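Local coordinates for receptor-type tyrosine-protein phosphatase C (Rattus norvegicus, PDB 5FN8) that dephosphorylates phosphotyrosine in signalling proteins and is probably required for T-cell activation, represented here by two fibronectin type III domains of its extracellular region, at residues B[96-101]-B[167-171]; B[110-114]-B[156-160]; B[129-133]-B[144-150]. All blocks are in the same frame, centred on the assembly; numbering follows the deposited sequence.

Contact 1: B[96-101]-B[167-171]; sequences ARPGKV and VYFYN. With NAG (2-acetamido-2-deoxy-beta-D-glucopyranose), chain H; NAG (2-acetamido-2-deoxy-beta-D-glucopyranose), chain G.
Pro-98 presses its ring against Phe-169 at the centre of this contact, with CB of the proline 3.5 Å from CD2 of the phenyl ring. The neighbouring CG of Pro-98 reaches the rim of that ring near its plane and also lies 3.4 Å from Phe-169 O. Phe-169 keeps its CG anti to the backbone N (chi1 -170°), which carries the ring across to the proline, the two side chains meeting obliquely; Tyr-131 meets it edge-to-face from within the domain. Three residues on, the branched ends of Val-101 and Val-167 cross at about a right angle: CG1 and CG2 of Val-101 both come to 4.0 Å from CG1 of Val-167. Between these apolar patches the backbones stand too far apart for direct pairing, and a water spans the gap, donating to Gly-99 O at 2.9 Å and accepting from Phe-169 N.

At the other end Asn-171 ties the segments together. Its ND2 donates to Ala-96 O at 2.7 Å, nearly in line with the C=O of Ala-96 (176°), although the N-H...O angle is bent to 141°; the acceptor lies close to the plane of the Asn-171 amide. ND2 also bonds to Ile-124 O. OD1 accepts from the backbone N of Glu-173 and of Tyr-174, so both ends of this buried amide are engaged and its rotation is fixed. Outermost, Arg-97 N donates to O7 of an N-acetylglucosamine (chain H) at 3.0 Å, nearly straight, while the Arg-97 guanidinium forms a salt bridge with Asp-177.

Segment 96-101 lies where the chain passes from one fibronectin type III domain to the next, and it packs on strand 162-170 of the second domain's beta sandwich.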
# COMPACT_ATOMS: atom_id res chain seq x y z
N ALA B 96 -3.64 -0.82 -13.68
CA ALA B 96 -2.31 -0.87 -14.28
C ALA B 96 -1.76 -2.30 -14.15
O ALA B 96 -2.41 -3.18 -13.56
CB ALA B 96 -1.40 0.14 -13.57
N ARG B 97 -0.56 -2.56 -14.71
CA ARG B 97 0.10 -3.86 -14.61
C ARG B 97 0.46 -4.05 -13.14
O ARG B 97 0.94 -3.11 -12.49
CB ARG B 97 1.39 -3.90 -15.43
CG ARG B 97 1.16 -3.83 -16.93
CD ARG B 97 2.49 -3.83 -17.65
NE ARG B 97 2.95 -5.20 -17.91
CZ ARG B 97 4.06 -5.75 -17.43
NH1 ARG B 97 4.86 -5.06 -16.63
NH2 ARG B 97 4.37 -7.00 -17.74
N PRO B 98 0.16 -5.23 -12.55
CA PRO B 98 0.55 -5.45 -11.15
C PRO B 98 2.09 -5.62 -11.09
O PRO B 98 2.78 -5.65 -12.13
CB PRO B 98 -0.14 -6.80 -10.83
CG PRO B 98 -0.21 -7.51 -12.12
CD PRO B 98 -0.42 -6.46 -13.16
N GLY B 99 2.61 -5.83 -9.89
CA GLY B 99 4.02 -6.12 -9.73
C GLY B 99 4.27 -7.62 -9.81
O GLY B 99 3.37 -8.39 -10.14
N LYS B 100 5.50 -8.03 -9.52
CA LYS B 100 5.89 -9.43 -9.53
C LYS B 100 5.55 -10.07 -8.19
O LYS B 100 5.46 -9.40 -7.19
CB LYS B 100 7.38 -9.58 -9.82
CG LYS B 100 7.82 -9.05 -11.18
CD LYS B 100 9.35 -8.97 -11.27
CE LYS B 100 10.01 -10.32 -11.40
NZ LYS B 100 11.47 -10.26 -11.16
N VAL B 101 5.35 -11.37 -8.19
CA VAL B 101 5.03 -12.13 -6.99
C VAL B 101 6.27 -12.14 -6.07
O VAL B 101 7.41 -12.03 -6.53
CB VAL B 101 4.51 -13.57 -7.33
CG1 VAL B 101 3.22 -13.52 -8.15
CG2 VAL B 101 5.59 -14.46 -8.00
N VAL B 167 5.78 -17.64 -12.92
CA VAL B 167 4.58 -17.23 -12.21
C VAL B 167 4.30 -15.76 -12.53
O VAL B 167 5.20 -14.95 -12.34
CB VAL B 167 4.59 -17.47 -10.68
CG1 VAL B 167 3.26 -17.01 -10.04
CG2 VAL B 167 4.84 -18.93 -10.36
N TYR B 168 3.11 -15.45 -13.06
CA TYR B 168 2.65 -14.07 -13.34
C TYR B 168 1.44 -13.83 -12.46
O TYR B 168 0.65 -14.75 -12.20
CB TYR B 168 2.11 -13.90 -14.78
CG TYR B 168 3.02 -14.38 -15.89
CD1 TYR B 168 3.21 -15.74 -16.12
CD2 TYR B 168 3.63 -13.47 -16.75
CE1 TYR B 168 4.04 -16.19 -17.15
CE2 TYR B 168 4.44 -13.91 -17.80
CZ TYR B 168 4.64 -15.26 -18.00
OH TYR B 168 5.41 -15.65 -19.06
N PHE B 169 1.25 -12.58 -12.05
CA PHE B 169 0.07 -12.16 -11.32
C PHE B 169 -0.89 -11.55 -12.31
O PHE B 169 -0.46 -10.78 -13.17
CB PHE B 169 0.41 -11.13 -10.24
CG PHE B 169 -0.75 -10.84 -9.31
CD1 PHE B 169 -1.04 -11.69 -8.25
CD2 PHE B 169 -1.49 -9.67 -9.43
CE1 PHE B 169 -2.07 -11.39 -7.35
CE2 PHE B 169 -2.52 -9.39 -8.55
CZ PHE B 169 -2.79 -10.25 -7.51
N TYR B 170 -2.16 -11.90 -12.19
CA TYR B 170 -3.25 -11.36 -12.99
C TYR B 170 -4.21 -10.60 -12.06
O TYR B 170 -4.68 -11.16 -11.07
CB TYR B 170 -3.97 -12.48 -13.76
CG TYR B 170 -5.13 -11.98 -14.59
CD1 TYR B 170 -4.91 -11.13 -15.68
CD2 TYR B 170 -6.44 -12.37 -14.32
CE1 TYR B 170 -5.97 -10.64 -16.43
CE2 TYR B 170 -7.51 -11.89 -15.07
CZ TYR B 170 -7.27 -11.05 -16.15
OH TYR B 170 -8.31 -10.61 -16.93
N ASN B 171 -4.48 -9.34 -12.37
CA ASN B 171 -5.32 -8.49 -11.51
C ASN B 171 -6.75 -8.24 -12.04
O ASN B 171 -7.42 -7.36 -11.55
CB ASN B 171 -4.59 -7.16 -11.17
CG ASN B 171 -4.50 -6.18 -12.31
OD1 ASN B 171 -5.17 -6.32 -13.33
ND2 ASN B 171 -3.68 -5.16 -12.17
C1 NAG H . 0.20 3.59 -17.00
C2 NAG H . 1.10 2.36 -17.15
C3 NAG H . 2.21 2.67 -18.16
C4 NAG H . 1.61 3.10 -19.50
C5 NAG H . 0.65 4.27 -19.29
C6 NAG H . -0.12 4.65 -20.54
C7 NAG H . 1.52 0.51 -15.56
C8 NAG H . 2.30 0.09 -14.35
N2 NAG H . 1.65 1.82 -15.92
O3 NAG H . 3.01 1.51 -18.36
O4 NAG H . 2.63 3.48 -20.41
O5 NAG H . -0.33 3.94 -18.29
O6 NAG H . -0.69 3.51 -21.18
O7 NAG H . 0.79 -0.27 -16.17
C1 NAG G . -7.78 -16.82 -15.05
C2 NAG G . -7.75 -15.98 -16.33
C3 NAG G . -8.86 -14.92 -16.34
C4 NAG G . -10.20 -15.50 -15.89
C5 NAG G . -10.08 -16.24 -14.56
C6 NAG G . -11.36 -16.92 -14.14
C7 NAG G . -5.94 -14.62 -17.39
C8 NAG G . -4.49 -14.27 -17.29
N2 NAG G . -6.43 -15.36 -16.37
O3 NAG G . -9.04 -14.44 -17.67
O4 NAG G . -11.15 -14.44 -15.77
O5 NAG G . -9.09 -17.27 -14.68
O6 NAG G . -11.25 -17.55 -12.87
O7 NAG G . -6.63 -14.24 -18.33
O HOH W 1 3.22 -10.37 -12.20

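Contact 2: B[110-114]-B[156-160]; sequences SDNSI and NLYYS
Asn-112 O receives the backbone N-H of Leu-157 at 3.0 Å, with an N-H...O angle of 161°. This bond joins two loops at one end of the fibronectin type III sandwich: loop 110-114, between strands 104-108 and 114-119, and loop 156-160, which leads into strand 162-170. The second loop is one half of the tyrosine corner familiar from this fold: Tyr-163, on strand 162-170, bonds through OH to Tyr-158 N, and Leu-157 packs on Tyr-163. On the inner side CD1 of Leu-157 meets CG1 of Ile-114 at 3.8 Å, the two side chains crossing at about a right angle.

The side chain of Asn-112 fills the space between the loops. A chi1 of 71° places CG between the backbone N and the carbonyl carbon, and with chi2 near zero the amide lies 7° from parallel with the Tyr-159 ring. OD1 of Asn-112 takes a hydrogen bond from a water at 2.6 Å, and the same water accepts from Asn-156 N, while ND2 of Asn-112 makes a weak bond to Leu-157 O. The Tyr-159 ring forms the outer lid: CB of Asn-112 sits over one face, 4.0 Å from the centroid, as a CH-pi contact, and CB of Asp-111 touches the edge near the ring plane, 3.4 Å from CE1 of Tyr-159.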
# COMPACT_ATOMS: atom_id res chain seq x y z
N SER B 110 7.99 -35.04 -5.45
CA SER B 110 8.27 -36.45 -5.71
C SER B 110 9.39 -36.54 -6.79
O SER B 110 10.09 -35.55 -7.03
CB SER B 110 7.00 -37.19 -6.14
OG SER B 110 6.91 -37.48 -7.52
N ASP B 111 9.56 -37.73 -7.41
CA ASP B 111 10.57 -37.98 -8.44
C ASP B 111 10.30 -37.16 -9.73
O ASP B 111 11.23 -36.57 -10.29
CB ASP B 111 10.66 -39.49 -8.76
CG ASP B 111 11.14 -40.39 -7.61
OD1 ASP B 111 10.72 -40.15 -6.45
OD2 ASP B 111 11.88 -41.36 -7.89
N ASN B 112 9.02 -37.11 -10.17
CA ASN B 112 8.58 -36.39 -11.37
C ASN B 112 7.49 -35.28 -11.06
O ASN B 112 6.71 -34.92 -11.94
CB ASN B 112 8.08 -37.41 -12.40
CG ASN B 112 6.76 -38.11 -12.08
OD1 ASN B 112 6.24 -38.06 -10.96
ND2 ASN B 112 6.20 -38.78 -13.08
N SER B 113 7.47 -34.79 -9.80
CA SER B 113 6.52 -33.82 -9.23
C SER B 113 7.27 -32.61 -8.62
O SER B 113 8.26 -32.81 -7.92
CB SER B 113 5.70 -34.52 -8.15
OG SER B 113 4.42 -33.98 -7.89
N ILE B 114 6.79 -31.37 -8.89
CA ILE B 114 7.34 -30.09 -8.42
C ILE B 114 6.23 -29.27 -7.79
O ILE B 114 5.14 -29.15 -8.34
CB ILE B 114 8.04 -29.25 -9.56
CG1 ILE B 114 9.18 -29.99 -10.32
CG2 ILE B 114 8.41 -27.80 -9.15
CD1 ILE B 114 10.26 -30.56 -9.55
N ASN B 156 3.50 -35.50 -12.98
CA ASN B 156 3.60 -36.28 -14.22
C ASN B 156 4.57 -35.67 -15.27
O ASN B 156 4.28 -35.67 -16.48
CB ASN B 156 2.20 -36.66 -14.78
CG ASN B 156 1.26 -37.32 -13.78
OD1 ASN B 156 1.65 -38.15 -12.95
ND2 ASN B 156 -0.02 -36.97 -13.85
N LEU B 157 5.73 -35.19 -14.78
CA LEU B 157 6.79 -34.63 -15.63
C LEU B 157 7.78 -35.74 -16.01
O LEU B 157 7.68 -36.86 -15.49
CB LEU B 157 7.54 -33.49 -14.89
CG LEU B 157 6.72 -32.28 -14.38
CD1 LEU B 157 7.51 -31.53 -13.36
CD2 LEU B 157 6.36 -31.32 -15.51
N TYR B 158 8.73 -35.45 -16.93
CA TYR B 158 9.76 -36.43 -17.30
C TYR B 158 10.80 -36.47 -16.16
O TYR B 158 10.92 -35.48 -15.42
CB TYR B 158 10.38 -36.13 -18.68
CG TYR B 158 9.41 -36.29 -19.84
CD1 TYR B 158 8.86 -37.53 -20.15
CD2 TYR B 158 9.11 -35.22 -20.68
CE1 TYR B 158 8.00 -37.70 -21.24
CE2 TYR B 158 8.23 -35.37 -21.75
CZ TYR B 158 7.69 -36.61 -22.04
OH TYR B 158 6.84 -36.76 -23.12
N TYR B 159 11.48 -37.62 -16.00
CA TYR B 159 12.38 -37.96 -14.89
C TYR B 159 13.69 -37.22 -14.64
O TYR B 159 14.04 -37.02 -13.46
CB TYR B 159 12.56 -39.48 -14.73
CG TYR B 159 11.39 -40.11 -14.00
CD1 TYR B 159 11.22 -39.93 -12.63
CD2 TYR B 159 10.41 -40.82 -14.69
CE1 TYR B 159 10.13 -40.49 -11.95
CE2 TYR B 159 9.31 -41.37 -14.03
CZ TYR B 159 9.17 -41.20 -12.66
OH TYR B 159 8.09 -41.72 -11.98
N SER B 160 14.45 -36.86 -15.69
CA SER B 160 15.71 -36.14 -15.45
C SER B 160 15.75 -34.97 -16.41
O SER B 160 16.57 -34.90 -17.32
CB SER B 160 16.91 -37.07 -15.60
OG SER B 160 17.14 -37.82 -14.42
O HOH W 2 3.86 -37.11 -10.49

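Contact 3: B[129-133]-B[144-150]; sequences ARYIL and TFNQSTC. With NAG (2-acetamido-2-deoxy-beta-D-glucopyranose), chain G.
Strands 130-133 and 144-147 run antiparallel, 172° apart in direction, with Tyr-131/Gln-147 and Leu-133/Phe-145 as hydrogen-bonded pairs flanking the non-hydrogen-bonded pair Ile-132/Asn-146. Tyr-131 N donates to Gln-147 O at 2.7 Å, and Gln-147 N returns the bond to Tyr-131 O. On the face carrying Tyr-131, CB of Cys-150 lies over the tyrosine ring, 3.6 Å from its centroid, and SG approaches obliquely. Farther along, CD2 of Leu-133 touches CD1 of Phe-145 at 3.7 Å. The strands form the edge hairpin of the four-stranded sheet of the fibronectin type III sandwich; beyond it the chain crosses to the other sheet, where Cys-150, just ahead of strand 151-154, is disulfide-bonded to Cys-118 of strand 114-119. On the other face Asn-146 carries an N-linked N-acetylglucosamine (chain G) on ND2. The Arg-130 chain bends at chi3 (54°), bringing NE to OD1 of Asn-146 at 2.7 Å in an almost straight bond (169°) in the guanidinium plane, with a weaker one from NH2. The guanidinium is sandwiched between the Gln-147/Ser-148 peptide and O6 of the sugar, while CD1 of Ile-132 packs against the sugar's C8 at 3.7 Å.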
# COMPACT_ATOMS: atom_id res chain seq x y z
N ALA B 129 -7.28 -10.97 -8.02
CA ALA B 129 -6.02 -11.54 -7.62
C ALA B 129 -5.92 -13.01 -8.05
O ALA B 129 -6.52 -13.89 -7.41
CB ALA B 129 -5.83 -11.40 -6.12
N ARG B 130 -5.17 -13.26 -9.17
CA ARG B 130 -4.95 -14.61 -9.72
C ARG B 130 -3.51 -14.84 -10.07
O ARG B 130 -2.76 -13.91 -10.38
CB ARG B 130 -5.89 -14.96 -10.88
CG ARG B 130 -7.35 -14.73 -10.47
CD ARG B 130 -8.37 -15.45 -11.27
NE ARG B 130 -8.14 -16.89 -11.35
CZ ARG B 130 -8.75 -17.80 -10.60
NH1 ARG B 130 -9.58 -17.43 -9.65
NH2 ARG B 130 -8.50 -19.09 -10.79
N TYR B 131 -3.12 -16.09 -9.97
CA TYR B 131 -1.77 -16.55 -10.18
C TYR B 131 -1.72 -17.46 -11.40
O TYR B 131 -2.43 -18.47 -11.47
CB TYR B 131 -1.29 -17.28 -8.91
CG TYR B 131 -1.23 -16.36 -7.72
CD1 TYR B 131 -0.10 -15.58 -7.48
CD2 TYR B 131 -2.33 -16.19 -6.88
CE1 TYR B 131 -0.04 -14.70 -6.40
CE2 TYR B 131 -2.30 -15.29 -5.82
CZ TYR B 131 -1.15 -14.56 -5.57
OH TYR B 131 -1.16 -13.67 -4.53
N ILE B 132 -0.88 -17.07 -12.38
CA ILE B 132 -0.70 -17.83 -13.62
C ILE B 132 0.64 -18.52 -13.58
O ILE B 132 1.67 -17.87 -13.42
CB ILE B 132 -0.80 -16.91 -14.87
CG1 ILE B 132 -2.05 -16.00 -14.88
CG2 ILE B 132 -0.56 -17.68 -16.18
CD1 ILE B 132 -3.38 -16.61 -14.66
N LEU B 133 0.65 -19.80 -13.72
CA LEU B 133 1.90 -20.51 -13.79
C LEU B 133 2.07 -21.18 -15.15
O LEU B 133 1.20 -21.90 -15.61
CB LEU B 133 2.01 -21.54 -12.65
CG LEU B 133 3.14 -22.58 -12.79
CD1 LEU B 133 4.51 -21.95 -12.65
CD2 LEU B 133 2.97 -23.69 -11.80
N THR B 144 0.17 -25.11 -18.13
CA THR B 144 -0.28 -23.80 -17.69
C THR B 144 -1.38 -23.95 -16.62
O THR B 144 -2.18 -24.87 -16.71
CB THR B 144 -0.59 -22.85 -18.87
OG1 THR B 144 -0.74 -21.54 -18.33
CG2 THR B 144 -1.86 -23.20 -19.60
N PHE B 145 -1.38 -23.06 -15.59
CA PHE B 145 -2.34 -23.09 -14.47
C PHE B 145 -2.76 -21.69 -14.12
O PHE B 145 -1.97 -20.76 -14.25
CB PHE B 145 -1.72 -23.71 -13.22
CG PHE B 145 -1.09 -25.07 -13.32
CD1 PHE B 145 0.20 -25.22 -13.81
CD2 PHE B 145 -1.73 -26.18 -12.79
CE1 PHE B 145 0.79 -26.50 -13.89
CE2 PHE B 145 -1.13 -27.46 -12.84
CZ PHE B 145 0.11 -27.61 -13.41
N ASN B 146 -4.00 -21.54 -13.68
CA ASN B 146 -4.62 -20.27 -13.33
C ASN B 146 -5.37 -20.52 -12.01
O ASN B 146 -6.32 -21.29 -11.99
CB ASN B 146 -5.58 -19.82 -14.45
CG ASN B 146 -6.34 -18.56 -14.17
OD1 ASN B 146 -6.37 -18.08 -13.05
ND2 ASN B 146 -6.97 -18.00 -15.19
N GLN B 147 -4.91 -19.90 -10.92
CA GLN B 147 -5.47 -20.12 -9.59
C GLN B 147 -5.59 -18.86 -8.76
O GLN B 147 -4.91 -17.86 -9.00
CB GLN B 147 -4.60 -21.13 -8.83
CG GLN B 147 -4.80 -22.59 -9.24
CD GLN B 147 -3.73 -23.52 -8.68
OE1 GLN B 147 -3.41 -24.54 -9.28
NE2 GLN B 147 -3.11 -23.18 -7.55
N SER B 148 -6.45 -18.95 -7.73
CA SER B 148 -6.72 -17.95 -6.68
C SER B 148 -5.57 -17.91 -5.69
O SER B 148 -5.30 -16.85 -5.14
CB SER B 148 -7.95 -18.35 -5.90
OG SER B 148 -9.08 -18.15 -6.73
N THR B 149 -4.94 -19.06 -5.43
CA THR B 149 -3.83 -19.24 -4.48
C THR B 149 -2.57 -19.66 -5.21
O THR B 149 -2.59 -20.50 -6.11
CB THR B 149 -4.20 -20.28 -3.38
OG1 THR B 149 -4.53 -21.51 -4.00
CG2 THR B 149 -5.38 -19.84 -2.53
N CYS B 150 -1.45 -19.12 -4.78
CA CYS B 150 -0.16 -19.41 -5.37
C CYS B 150 0.47 -20.62 -4.74
O CYS B 150 1.54 -20.54 -4.14
CB CYS B 150 0.75 -18.20 -5.32
SG CYS B 150 2.18 -18.33 -6.41
C1 NAG G . -7.78 -16.82 -15.05
C2 NAG G . -7.75 -15.98 -16.33
C3 NAG G . -8.86 -14.92 -16.34
C4 NAG G . -10.20 -15.50 -15.89
C5 NAG G . -10.08 -16.24 -14.56
C6 NAG G . -11.36 -16.92 -14.14
C7 NAG G . -5.94 -14.62 -17.39
C8 NAG G . -4.49 -14.27 -17.29
N2 NAG G . -6.43 -15.36 -16.37
O3 NAG G . -9.04 -14.44 -17.67
O4 NAG G . -11.15 -14.44 -15.77
O5 NAG G . -9.09 -17.27 -14.68
O6 NAG G . -11.25 -17.55 -12.87
O7 NAG G . -6.63 -14.24 -18.33

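All three contacts belong to the second fibronectin type III domain, far from any active site, since the phosphatase domains are not part of this extracellular fragment. Contacts 1 and 3 adjoin, their centres about 10 Å apart, because strands 162-170 and 130-137 are neighbours in one sheet; Tyr-170 N lies 2.8 Å from Arg-130 O, a probable hydrogen bond. The sugar attached to Asn-146 in contact 3 also lays its acetyl group over one face of the Tyr-170 ring in contact 1. Contact 2 is at the opposite end of the domain from contact 1, about 28 Å away between centres, and about 21 Å from contact 3.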